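Long-range contacts in ParA (Salmonella enterica subsp. enterica serovar Newport str. SL317, PDB 3EZF), which probably acts as a Walker-type plasmid partition ATPase that also regulates transcription through a winged helix-turn-helix DNA-binding region, under the control of bound ADP: residues L272-T277 with I314-K319; N340-S345 with K389-R394. One frame throughout, in Å; residues are numbered along the deposited sequence.

Contact 1 (L272-T277 with I314-K319); sequences LLLTPT and IGFMSK
Leu274 to Thr277 of strand 272-277 pair in parallel register with Ile314 to Met317, adding strand 312-317 to the side of the parallel sheet of the P-loop NTPase core. The bonding alternates between the strands: Ile314 N donates to Leu273 O at 2.9 Å, Thr275 N to Ile314 O at 2.7 Å, and Phe316 N to Thr275 O at 3.2 Å. Further along, Thr277 N donates to Phe316 O, and a weak bond from Ser318 N to Thr277 O follows the chain beyond the strand. Gly315 CA makes a CA-H...O contact with Thr275 O at 3.1 Å.

In this fold helices cover both faces of the central sheet, and the side chains sort accordingly. On the face carrying Leu274, Pro276, Ile314 and Phe316, CG of Phe316 stands between its backbone N and carbonyl carbon (chi1 64°), and the ring is on the side of Pro276, whose CA lies over one face, offset toward the rim, in a CH-pi contact 4.0 Å from the ring centroid. Pro276 CB also reaches Phe316 CE1 at 3.5 Å, while Leu274 CD2 approaches Phe316 CE2 obliquely, and Phe387 of helix 378-400 meets the same ring edge-to-face. On the other face, where helices 281-291 and 324-337 pack, the bent chain of Met317 brings SD to 3.6 Å from Thr277 CB, and Thr277 OG1 is hydrogen-bonded to Tyr337 OH.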
loop_
_atom_site.group_PDB
_atom_site.type_symbol
_atom_site.label_atom_id
_atom_site.label_comp_id
_atom_site.label_asym_id
_atom_site.label_seq_id
_atom_site.Cartn_x
_atom_site.Cartn_y
_atom_site.Cartn_z
ATOM N N LEU A 272 -0.494 8.194 -22.560
ATOM C CA LEU A 272 -1.832 7.714 -22.219
ATOM C C LEU A 272 -1.970 7.512 -20.702
ATOM O O LEU A 272 -1.173 6.818 -20.079
ATOM C CB LEU A 272 -2.110 6.389 -22.968
ATOM C CG LEU A 272 -3.498 5.724 -23.042
ATOM C CD1 LEU A 272 -3.452 4.356 -22.384
ATOM C CD2 LEU A 272 -4.548 6.586 -22.383
ATOM N N LEU A 273 -2.984 8.129 -20.112
ATOM C CA LEU A 273 -3.229 7.986 -18.687
ATOM C C LEU A 273 -4.273 6.899 -18.517
ATOM O O LEU A 273 -5.396 7.042 -18.987
ATOM C CB LEU A 273 -3.784 9.275 -18.106
ATOM C CG LEU A 273 -3.686 9.364 -16.585
ATOM C CD1 LEU A 273 -2.235 9.661 -16.198
ATOM C CD2 LEU A 273 -4.582 10.466 -16.075
ATOM N N LEU A 274 -3.916 5.810 -17.854
ATOM C CA LEU A 274 -4.883 4.748 -17.663
ATOM C C LEU A 274 -5.319 4.743 -16.202
ATOM O O LEU A 274 -4.576 4.325 -15.320
ATOM C CB LEU A 274 -4.282 3.404 -18.082
ATOM C CG LEU A 274 -5.230 2.206 -18.167
ATOM C CD1 LEU A 274 -4.522 1.042 -18.818
ATOM C CD2 LEU A 274 -5.689 1.812 -16.777
ATOM N N THR A 275 -6.534 5.232 -15.962
ATOM C CA THR A 275 -7.097 5.315 -14.622
ATOM C C THR A 275 -8.127 4.247 -14.293
ATOM O O THR A 275 -9.262 4.293 -14.756
ATOM C CB THR A 275 -7.799 6.657 -14.372
ATOM O OG1 THR A 275 -6.867 7.730 -14.521
ATOM C CG2 THR A 275 -8.383 6.690 -12.962
ATOM N N PRO A 276 -7.737 3.255 -13.502
ATOM C CA PRO A 276 -8.718 2.230 -13.155
ATOM C C PRO A 276 -9.432 2.768 -11.904
ATOM O O PRO A 276 -8.778 3.156 -10.932
ATOM C CB PRO A 276 -7.842 1.014 -12.873
ATOM C CG PRO A 276 -6.621 1.629 -12.280
ATOM C CD PRO A 276 -6.370 2.823 -13.163
ATOM N N THR A 277 -10.760 2.826 -11.932
ATOM C CA THR A 277 -11.513 3.334 -10.782
ATOM C C THR A 277 -12.091 2.216 -9.924
ATOM O O THR A 277 -12.763 1.316 -10.428
ATOM C CB THR A 277 -12.670 4.257 -11.218
ATOM O OG1 THR A 277 -12.146 5.344 -11.990
ATOM C CG2 THR A 277 -13.388 4.823 -9.999
ATOM N N ILE A 314 -7.940 6.824 -20.345
ATOM C CA ILE A 314 -8.923 5.767 -20.246
ATOM C C ILE A 314 -9.258 5.596 -18.774
ATOM O O ILE A 314 -8.372 5.644 -17.926
ATOM C CB ILE A 314 -8.366 4.427 -20.783
ATOM C CG1 ILE A 314 -7.908 4.580 -22.236
ATOM C CG2 ILE A 314 -9.424 3.339 -20.665
ATOM C CD1 ILE A 314 -8.994 4.967 -23.207
ATOM N N GLY A 315 -10.541 5.416 -18.478
ATOM C CA GLY A 315 -10.984 5.217 -17.111
ATOM C C GLY A 315 -11.944 4.042 -17.080
ATOM O O GLY A 315 -12.596 3.766 -18.087
ATOM N N PHE A 316 -12.031 3.341 -15.948
ATOM C CA PHE A 316 -12.935 2.190 -15.824
ATOM C C PHE A 316 -13.072 1.658 -14.391
ATOM O O PHE A 316 -12.187 1.839 -13.560
ATOM C CB PHE A 316 -12.486 1.052 -16.768
ATOM C CG PHE A 316 -11.133 0.464 -16.438
ATOM C CD1 PHE A 316 -10.969 -0.384 -15.349
ATOM C CD2 PHE A 316 -10.021 0.760 -17.223
ATOM C CE1 PHE A 316 -9.721 -0.928 -15.044
ATOM C CE2 PHE A 316 -8.768 0.218 -16.923
ATOM C CZ PHE A 316 -8.619 -0.627 -15.833
ATOM N N MET A 317 -14.191 0.998 -14.110
ATOM C CA MET A 317 -14.431 0.436 -12.790
ATOM C C MET A 317 -13.700 -0.889 -12.644
ATOM O O MET A 317 -13.442 -1.570 -13.637
ATOM C CB MET A 317 -15.926 0.227 -12.577
ATOM C CG MET A 317 -16.730 1.500 -12.736
ATOM S SD MET A 317 -15.945 2.910 -11.905
ATOM C CE MET A 317 -16.370 2.564 -10.173
ATOM N N SER A 318 -13.375 -1.257 -11.406
ATOM C CA SER A 318 -12.657 -2.504 -11.140
ATOM C C SER A 318 -13.460 -3.509 -10.292
ATOM O O SER A 318 -13.675 -3.314 -9.097
ATOM C CB SER A 318 -11.314 -2.192 -10.461
ATOM O OG SER A 318 -10.335 -3.181 -10.751
ATOM N N LYS A 319 -13.881 -4.592 -10.934
ATOM C CA LYS A 319 -14.659 -5.656 -10.307
ATOM C C LYS A 319 -16.019 -5.165 -9.845
ATOM O O LYS A 319 -16.703 -5.851 -9.089
ATOM C CB LYS A 319 -13.905 -6.277 -9.122
ATOM C CG LYS A 319 -13.809 -7.813 -9.173
ATOM C CD LYS A 319 -15.166 -8.488 -9.348
ATOM C CE LYS A 319 -15.013 -9.972 -9.665
ATOM N NZ LYS A 319 -14.213 -10.699 -8.643
#

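Contact 2 (N340-S345 with K389-R394); sequences NILDSS and KAVFDR. With SO4 (sulfate ion), chain E.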
loop_
_atom_site.group_PDB
_atom_site.type_symbol
_atom_site.label_atom_id
_atom_site.label_comp_id
_atom_site.label_asym_id
_atom_site.label_seq_id
_atom_site.Cartn_x
_atom_site.Cartn_y
_atom_site.Cartn_z
ATOM N N ASN A 340 -14.202 9.542 -22.220
ATOM C CA ASN A 340 -12.967 8.842 -21.864
ATOM C C ASN A 340 -13.098 7.587 -20.995
ATOM O O ASN A 340 -12.105 6.900 -20.761
ATOM C CB ASN A 340 -11.980 9.816 -21.207
ATOM C CG ASN A 340 -11.284 10.715 -22.219
ATOM O OD1 ASN A 340 -10.658 10.230 -23.174
ATOM N ND2 ASN A 340 -11.381 12.029 -22.013
ATOM N N ILE A 341 -14.304 7.288 -20.521
ATOM C CA ILE A 341 -14.545 6.095 -19.696
ATOM C C ILE A 341 -14.630 4.861 -20.598
ATOM O O ILE A 341 -15.017 4.972 -21.762
ATOM C CB ILE A 341 -15.892 6.203 -18.925
ATOM C CG1 ILE A 341 -16.153 4.932 -18.102
ATOM C CG2 ILE A 341 -17.039 6.394 -19.911
ATOM C CD1 ILE A 341 -15.579 4.944 -16.701
ATOM N N LEU A 342 -14.271 3.694 -20.064
ATOM C CA LEU A 342 -14.345 2.457 -20.836
ATOM C C LEU A 342 -15.810 2.064 -21.033
ATOM O O LEU A 342 -16.713 2.712 -20.498
ATOM C CB LEU A 342 -13.601 1.316 -20.126
ATOM C CG LEU A 342 -12.203 0.940 -20.639
ATOM C CD1 LEU A 342 -11.724 -0.318 -19.944
ATOM C CD2 LEU A 342 -12.241 0.705 -22.138
ATOM N N ASP A 343 -16.039 1.006 -21.808
ATOM C CA ASP A 343 -17.388 0.517 -22.082
ATOM C C ASP A 343 -17.519 -0.838 -21.425
ATOM O O ASP A 343 -18.546 -1.506 -21.531
ATOM C CB ASP A 343 -17.602 0.371 -23.578
ATOM C CG ASP A 343 -17.183 1.596 -24.335
ATOM O OD1 ASP A 343 -17.820 2.657 -24.143
ATOM O OD2 ASP A 343 -16.208 1.493 -25.111
ATOM N N SER A 344 -16.443 -1.244 -20.765
ATOM C CA SER A 344 -16.406 -2.501 -20.047
ATOM C C SER A 344 -15.572 -2.235 -18.804
ATOM O O SER A 344 -14.645 -1.421 -18.825
ATOM C CB SER A 344 -15.769 -3.597 -20.902
ATOM O OG SER A 344 -16.611 -4.739 -20.941
ATOM N N SER A 345 -15.926 -2.901 -17.714
ATOM C CA SER A 345 -15.208 -2.737 -16.465
ATOM C C SER A 345 -14.499 -4.041 -16.150
ATOM O O SER A 345 -15.030 -5.124 -16.399
ATOM C CB SER A 345 -16.183 -2.382 -15.340
ATOM O OG SER A 345 -17.124 -3.421 -15.152
ATOM N N LYS A 389 -9.403 -7.144 -24.184
ATOM C CA LYS A 389 -9.772 -6.779 -25.545
ATOM C C LYS A 389 -10.277 -5.335 -25.558
ATOM O O LYS A 389 -9.939 -4.556 -26.453
ATOM C CB LYS A 389 -10.867 -7.719 -26.056
ATOM C CG LYS A 389 -11.355 -7.426 -27.479
ATOM C CD LYS A 389 -10.400 -7.987 -28.531
ATOM C CE LYS A 389 -10.754 -7.502 -29.925
ATOM N NZ LYS A 389 -12.150 -7.846 -30.310
ATOM N N ALA A 390 -11.081 -4.990 -24.553
ATOM C CA ALA A 390 -11.653 -3.650 -24.414
ATOM C C ALA A 390 -10.568 -2.576 -24.308
ATOM O O ALA A 390 -10.590 -1.559 -25.005
ATOM C CB ALA A 390 -12.547 -3.607 -23.190
ATOM N N VAL A 391 -9.611 -2.813 -23.425
ATOM C CA VAL A 391 -8.511 -1.887 -23.229
ATOM C C VAL A 391 -7.696 -1.811 -24.517
ATOM O O VAL A 391 -7.345 -0.724 -24.970
ATOM C CB VAL A 391 -7.604 -2.366 -22.072
ATOM C CG1 VAL A 391 -6.601 -1.304 -21.719
ATOM C CG2 VAL A 391 -8.451 -2.711 -20.862
ATOM N N PHE A 392 -7.404 -2.967 -25.111
ATOM C CA PHE A 392 -6.620 -2.999 -26.334
ATOM C C PHE A 392 -7.247 -2.206 -27.484
ATOM O O PHE A 392 -6.551 -1.492 -28.209
ATOM C CB PHE A 392 -6.385 -4.441 -26.776
ATOM C CG PHE A 392 -5.496 -4.550 -27.982
ATOM C CD1 PHE A 392 -6.016 -4.394 -29.270
ATOM C CD2 PHE A 392 -4.123 -4.726 -27.828
ATOM C CE1 PHE A 392 -5.183 -4.402 -30.385
ATOM C CE2 PHE A 392 -3.279 -4.737 -28.936
ATOM C CZ PHE A 392 -3.815 -4.573 -30.221
ATOM N N ASP A 393 -8.561 -2.323 -27.655
ATOM C CA ASP A 393 -9.236 -1.609 -28.732
ATOM C C ASP A 393 -9.270 -0.100 -28.504
ATOM O O ASP A 393 -9.186 0.674 -29.461
ATOM C CB ASP A 393 -10.645 -2.175 -28.932
ATOM C CG ASP A 393 -10.619 -3.625 -29.370
ATOM O OD1 ASP A 393 -10.022 -3.910 -30.435
ATOM O OD2 ASP A 393 -11.182 -4.476 -28.647
ATOM N N ARG A 394 -9.384 0.324 -27.244
ATOM C CA ARG A 394 -9.393 1.755 -26.926
ATOM C C ARG A 394 -8.096 2.378 -27.403
ATOM O O ARG A 394 -8.104 3.431 -28.052
ATOM C CB ARG A 394 -9.500 1.985 -25.428
ATOM C CG ARG A 394 -10.890 2.228 -24.927
ATOM C CD ARG A 394 -11.519 3.463 -25.559
ATOM N NE ARG A 394 -12.766 3.819 -24.884
ATOM C CZ ARG A 394 -13.742 2.956 -24.600
ATOM N NH1 ARG A 394 -13.638 1.668 -24.929
ATOM N NH2 ARG A 394 -14.823 3.381 -23.968
HETATM S S SO4 E . -10.915 -6.754 -33.689
HETATM O O1 SO4 E . -10.327 -6.891 -35.035
HETATM O O2 SO4 E . -12.056 -5.823 -33.745
HETATM O O3 SO4 E . -9.900 -6.224 -32.761
HETATM O O4 SO4 E . -11.372 -8.075 -33.213
#
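Arg394 reaches from helix 378-400 to the loop segment 340-345, where its guanidinium meets a carboxylate, a backbone carbonyl and a leucine methyl. OD2 of Asp343 sits near the guanidinium plane, at its edge, and forms a salt bridge with Arg394 NH1 at 2.6 Å. The same oxygen also lies 2.6 Å from Arg394 NH2, so one carboxylate oxygen is shared by both terminal nitrogens. The N-H...O angles are only about 120°, so both count as weak hydrogen bonds; the attraction is probably largely electrostatic. The carboxylate and guanidinium planes are turned 29° apart. Arg394 NH2 makes a further weak bond to Ile341 O at 2.7 Å, joining the group to the loop backbone as well as to the acid.

Leu342 supplies the apolar half of the contact. Its CD2 lies over one face of the guanidinium, displaced toward the rim and 3.3 Å from Arg394 NH1, and it also touches the aliphatic part of the arginine at CG, just before the bend at chi2 (-60°) that places CD. The other methyl of Leu342, CD1, turns to Val391 CG2 at 4.2 Å, so the two branches span nearly a turn of the helix.

Ala390, one turn before Arg394, extends this strip toward the later part of the loop: its CB faces Ser344 CB at 4.0 Å. On the sheet side, Leu342 also packs on Ile314 and Phe316 of strand 312-317. A partly buried apolar patch is thus bordered by an ion pair whose acid, Asp343, is exposed. The arrangement is that of a loop flanking the last strand of the sheet, with the C-terminal helix 378-400 packed across both, in an alpha/beta P-loop NTPase fold.

Contact 1 and contact 2 follow one another along the chain, all of residues 272-319 preceding 340-394, and their centres lie about 9 Å apart. Helix 324-337 leads from strand 312-317 to the loop of contact 2. That loop runs alongside the strand in the same direction: Gly315 O and Leu342 N are 2.6 Å apart, and Gly315 N and Asn340 O 3.1 Å, both probable hydrogen bonds. Phe316 CD2 also packs against Leu342 CD1. The 340-345 segment thus lies beside strand 312-317, one of the two outermost strands of the sheet within this chain, while helix 378-400 packs both on the loop and on the sheet face carrying Ile314 and Phe316.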